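Local coordinates for Ara h 8 allergen isoform (Arachis hypogaea, PDB 6V8M), which binds 8-anilino-1-naphthalene sulfonate in the crystal and, as a peanut allergen of the PR-10 (Bet v 1) family, may bind abscisic acid, at residues A[18-23]-A[77-82]. Numbering follows the deposited sequence.
Sequences KLFKAT and ATYTYD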
loop_
_atom_site.group_PDB
_atom_site.type_symbol
_atom_site.label_atom_id
_atom_site.label_comp_id
_atom_site.label_asym_id
_atom_site.label_seq_id
_atom_site.Cartn_x
_atom_site.Cartn_y
_atom_site.Cartn_z
ATOM N N LYS A 18 -8.256 12.392 8.837
ATOM C CA LYS A 18 -9.357 11.483 8.439
ATOM C C LYS A 18 -8.849 10.462 7.414
ATOM O O LYS A 18 -9.165 9.249 7.549
ATOM C CB LYS A 18 -10.497 12.341 7.894
ATOM C CG LYS A 18 -11.812 11.635 7.642
ATOM C CD LYS A 18 -12.982 12.616 7.618
ATOM C CE LYS A 18 -14.330 11.950 7.804
ATOM N NZ LYS A 18 -15.217 12.737 8.696
ATOM N N LEU A 19 -8.113 10.922 6.404
ATOM C CA LEU A 19 -7.608 10.039 5.323
ATOM C C LEU A 19 -6.573 9.050 5.882
ATOM O O LEU A 19 -6.649 7.874 5.540
ATOM C CB LEU A 19 -7.020 10.901 4.206
ATOM C CG LEU A 19 -6.633 10.149 2.927
ATOM C CD1 LEU A 19 -7.825 9.346 2.396
ATOM C CD2 LEU A 19 -6.127 11.162 1.891
ATOM N N PHE A 20 -5.705 9.476 6.797
ATOM C CA PHE A 20 -4.691 8.596 7.437
ATOM C C PHE A 20 -5.374 7.536 8.294
ATOM O O PHE A 20 -4.966 6.347 8.293
ATOM C CB PHE A 20 -3.704 9.418 8.245
ATOM C CG PHE A 20 -2.528 8.631 8.749
ATOM C CD1 PHE A 20 -1.474 8.328 7.902
ATOM C CD2 PHE A 20 -2.536 8.103 10.022
ATOM C CE1 PHE A 20 -0.403 7.575 8.357
ATOM C CE2 PHE A 20 -1.457 7.353 10.475
ATOM C CZ PHE A 20 -0.396 7.105 9.649
ATOM N N LYS A 21 -6.389 7.951 9.045
ATOM C CA LYS A 21 -7.122 7.014 9.930
ATOM C C LYS A 21 -7.712 5.882 9.076
ATOM O O LYS A 21 -7.613 4.716 9.470
ATOM C CB LYS A 21 -8.221 7.745 10.705
ATOM C CG LYS A 21 -8.969 6.851 11.687
ATOM C CD LYS A 21 -9.791 7.608 12.694
ATOM C CE LYS A 21 -10.515 6.682 13.645
ATOM N NZ LYS A 21 -11.900 6.412 13.186
ATOM N N ALA A 22 -8.341 6.216 7.948
ATOM C CA ALA A 22 -9.014 5.210 7.090
ATOM C C ALA A 22 -7.977 4.348 6.359
ATOM O O ALA A 22 -8.151 3.129 6.313
ATOM C CB ALA A 22 -9.935 5.914 6.149
ATOM N N THR A 23 -6.966 4.955 5.739
ATOM C CA THR A 23 -6.029 4.221 4.857
ATOM C C THR A 23 -4.995 3.440 5.675
ATOM O O THR A 23 -4.548 2.378 5.204
ATOM C CB THR A 23 -5.335 5.137 3.852
ATOM O OG1 THR A 23 -4.634 6.186 4.525
ATOM C CG2 THR A 23 -6.315 5.756 2.885
ATOM N N ALA A 77 1.176 11.555 13.712
ATOM C CA ALA A 77 1.261 13.032 13.742
ATOM C C ALA A 77 1.766 13.548 12.397
ATOM O O ALA A 77 1.321 14.651 11.966
ATOM C CB ALA A 77 2.158 13.518 14.830
ATOM N N THR A 78 2.638 12.788 11.740
ATOM C CA THR A 78 3.237 13.187 10.439
ATOM C C THR A 78 2.493 12.513 9.276
ATOM O O THR A 78 2.892 12.730 8.136
ATOM C CB THR A 78 4.739 12.882 10.395
ATOM O OG1 THR A 78 4.930 11.467 10.524
ATOM C CG2 THR A 78 5.512 13.639 11.452
ATOM N N TYR A 79 1.468 11.702 9.538
ATOM C CA TYR A 79 0.688 11.025 8.474
ATOM C C TYR A 79 1.615 10.168 7.607
ATOM O O TYR A 79 1.475 10.104 6.391
ATOM C CB TYR A 79 -0.047 12.042 7.611
ATOM C CG TYR A 79 -0.822 13.077 8.373
ATOM C CD1 TYR A 79 -1.822 12.741 9.254
ATOM C CD2 TYR A 79 -0.542 14.420 8.202
ATOM C CE1 TYR A 79 -2.531 13.714 9.947
ATOM C CE2 TYR A 79 -1.252 15.403 8.869
ATOM C CZ TYR A 79 -2.266 15.053 9.731
ATOM O OH TYR A 79 -2.946 16.056 10.377
ATOM N N THR A 80 2.563 9.508 8.255
ATOM C CA THR A 80 3.634 8.703 7.636
ATOM C C THR A 80 3.287 7.218 7.707
ATOM O O THR A 80 3.017 6.713 8.779
ATOM C CB THR A 80 4.995 8.973 8.285
ATOM O OG1 THR A 80 5.342 10.287 7.841
ATOM C CG2 THR A 80 6.051 7.983 7.839
ATOM N N TYR A 81 3.420 6.537 6.572
ATOM C CA TYR A 81 3.285 5.064 6.511
ATOM C C TYR A 81 4.224 4.538 5.433
ATOM O O TYR A 81 3.985 4.787 4.261
ATOM C CB TYR A 81 1.835 4.641 6.289
ATOM C CG TYR A 81 1.650 3.143 6.377
ATOM C CD1 TYR A 81 2.044 2.444 7.497
ATOM C CD2 TYR A 81 1.008 2.437 5.378
ATOM C CE1 TYR A 81 1.896 1.065 7.594
ATOM C CE2 TYR A 81 0.883 1.048 5.443
ATOM C CZ TYR A 81 1.329 0.354 6.555
ATOM O OH TYR A 81 1.165 -1.011 6.631
ATOM N N ASP A 82 5.240 3.807 5.876
ATOM C CA ASP A 82 6.264 3.200 5.002
ATOM C C ASP A 82 6.169 1.699 5.213
ATOM O O ASP A 82 6.154 1.281 6.377
ATOM C CB ASP A 82 7.665 3.736 5.312
ATOM C CG ASP A 82 7.822 5.250 5.195
ATOM O OD1 ASP A 82 6.916 5.934 4.627
ATOM O OD2 ASP A 82 8.853 5.761 5.750
#
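The F20 ring takes the backbone of Y79 against one face: Y79 CA stands 3.9 Å from the centroid of the F20 ring, 29° off its normal, a CH-pi contact. The same ring reaches on along the chain, with F20 CE1 3.4 Å from Y79 C and F20 CZ 3.5 Å from T80 O, while Y81 CB approaches obliquely. The Y79 ring, by contrast, has A77 O over the centre of one face and meets F20 CB obliquely, Y79 CD1 lying 3.9 Å from F20 CB. No hydrogen bond joins the two segments; the F20 ring packs largely on main-chain atoms of Y79 and T80, a worked example of an aromatic ring resting on a backbone turn. CB of F20 points toward 77-82, and with CG anti to the backbone N (chi1 -171°) the ring extends over the Y79-T80 backbone. Y79 has a left-handed backbone conformation as the first residue of a G1 beta bulge, Y79 and T80 together standing opposite the single residue D75. Y81 adds its CB here, but its hydroxyl is hydrogen-bonded to K54 NZ. In the Bet v 1 fold, the contact joins helix 16-25 to the start of strand 80-86; L104 of the adjoining strand 95-107 touches both F20 and Y79, P16 also meets Y79, and A22 and T23 pack against the long C-terminal helix 129-152.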